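Local coordinates for ssDNA binding protein (Aeropyrum pernix, PDB 4PSN) that binds single-stranded DNA, which its assembled subunits probably entrap in a system of tunnels running between them, at residues A160-A165 and T177-E182. Sequence-based numbering, arbitrary orientation.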
# COMPACT_ATOMS: atom_id res chain seq x y z
N ALA C 160 22.77 17.79 -35.42
CA ALA C 160 23.14 17.32 -34.09
C ALA C 160 22.10 16.33 -33.56
O ALA C 160 20.93 16.40 -33.92
CB ALA C 160 23.28 18.51 -33.12
N LEU C 161 22.54 15.42 -32.70
CA LEU C 161 21.64 14.60 -31.92
C LEU C 161 21.47 15.26 -30.56
O LEU C 161 22.45 15.70 -29.95
CB LEU C 161 22.23 13.22 -31.74
CG LEU C 161 22.55 12.50 -33.05
CD1 LEU C 161 23.26 11.18 -32.77
CD2 LEU C 161 21.29 12.27 -33.84
N VAL C 162 20.23 15.32 -30.08
CA VAL C 162 19.94 15.92 -28.79
C VAL C 162 19.13 14.92 -27.97
O VAL C 162 18.21 14.30 -28.49
CB VAL C 162 19.09 17.19 -28.97
CG1 VAL C 162 18.84 17.82 -27.62
CG2 VAL C 162 19.81 18.17 -29.89
N ARG C 163 19.49 14.76 -26.71
CA ARG C 163 18.65 14.01 -25.78
C ARG C 163 18.83 14.56 -24.38
O ARG C 163 19.76 15.31 -24.13
CB ARG C 163 18.92 12.49 -25.81
CG ARG C 163 20.37 12.04 -25.77
CD ARG C 163 21.05 12.32 -27.10
NE ARG C 163 22.25 11.53 -27.34
CZ ARG C 163 23.40 12.04 -27.76
NH1 ARG C 163 24.44 11.25 -27.96
NH2 ARG C 163 23.51 13.35 -27.99
N GLY C 164 17.93 14.22 -23.47
CA GLY C 164 18.03 14.79 -22.14
C GLY C 164 16.84 14.43 -21.30
O GLY C 164 16.02 13.63 -21.72
N ALA C 165 16.76 15.04 -20.12
CA ALA C 165 15.72 14.69 -19.18
C ALA C 165 15.56 15.83 -18.18
O ALA C 165 16.54 16.51 -17.89
CB ALA C 165 16.11 13.40 -18.44
N THR C 177 17.04 12.84 -30.77
CA THR C 177 16.35 13.65 -31.75
C THR C 177 17.40 14.29 -32.63
O THR C 177 18.35 14.90 -32.13
CB THR C 177 15.52 14.76 -31.05
OG1 THR C 177 14.59 14.16 -30.16
CG2 THR C 177 14.78 15.60 -32.07
N ARG C 178 17.24 14.17 -33.95
CA ARG C 178 18.22 14.74 -34.86
C ARG C 178 17.70 16.06 -35.39
O ARG C 178 16.57 16.15 -35.84
CB ARG C 178 18.56 13.79 -36.00
CG ARG C 178 19.56 14.37 -36.99
CD ARG C 178 20.25 13.28 -37.83
NE ARG C 178 19.28 12.35 -38.40
CZ ARG C 178 18.73 12.47 -39.61
NH1 ARG C 178 19.06 13.49 -40.40
NH2 ARG C 178 17.86 11.56 -40.03
N VAL C 179 18.54 17.10 -35.32
CA VAL C 179 18.11 18.45 -35.68
C VAL C 179 19.15 19.08 -36.57
O VAL C 179 20.33 18.72 -36.51
CB VAL C 179 17.90 19.34 -34.42
CG1 VAL C 179 16.83 18.76 -33.52
CG2 VAL C 179 19.22 19.50 -33.65
N GLN C 180 18.73 20.04 -37.38
CA GLN C 180 19.65 20.74 -38.27
C GLN C 180 20.20 21.97 -37.57
O GLN C 180 19.43 22.80 -37.09
CB GLN C 180 18.95 21.15 -39.56
CG GLN C 180 19.93 21.59 -40.67
CD GLN C 180 19.24 21.97 -41.96
OE1 GLN C 180 18.02 22.11 -42.01
NE2 GLN C 180 20.02 22.13 -43.02
N VAL C 181 21.52 22.09 -37.52
CA VAL C 181 22.16 23.21 -36.84
C VAL C 181 23.67 23.22 -37.11
O VAL C 181 24.32 22.17 -37.04
CB VAL C 181 21.91 23.12 -35.32
CG1 VAL C 181 22.49 21.84 -34.78
CG2 VAL C 181 22.52 24.34 -34.60
N GLU C 182 24.23 24.39 -37.40
CA GLU C 182 25.69 24.53 -37.53
C GLU C 182 26.37 24.47 -36.16
O GLU C 182 25.81 24.95 -35.18
CB GLU C 182 26.07 25.81 -38.27
CG GLU C 182 25.60 25.85 -39.73
CD GLU C 182 26.13 24.69 -40.56
OE1 GLU C 182 27.16 24.09 -40.18
OE2 GLU C 182 25.51 24.38 -41.59
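Val179 CG2 is the bump on one face of this strand pair: it leans across to Val162 CG2, 4.0 Å away, and also touches Ala160 O, 3.6 Å from the same methyl. CG1 lies anti to the carbonyl carbon (chi1 -61°), which leaves CG2 between the backbone N and the carbonyl carbon, and the two valine side chains cross at about a right angle. Ala160 offers only a methyl, and Val181 comes in against it from just past the end of strand 172-180, its CG1 3.8 Å from Ala160 CB. Phe189 of helix 186-198 packs on both Val179 and Val181, so this face belongs to the sheet-helix interface. On the other face Leu161 CD2 rests 3.8 Å from Arg178 CB, whereas the guanidinium leads away to Glu159 and to Asp133 of a second subunit. Reciprocal backbone bonds join Ala160 with Val179 and Val162 with Thr177, the most bent being Thr177 N to Val162 O (135° at the hydrogen). Leu161 and Arg178 form the non-hydrogen-bonded pair between them, CA atoms 4.5 Å apart. This alternation marks antiparallel pairing, and because strands 159-166 and 172-180 follow one another in the chain they form a beta hairpin in the C-terminal domain's sheet.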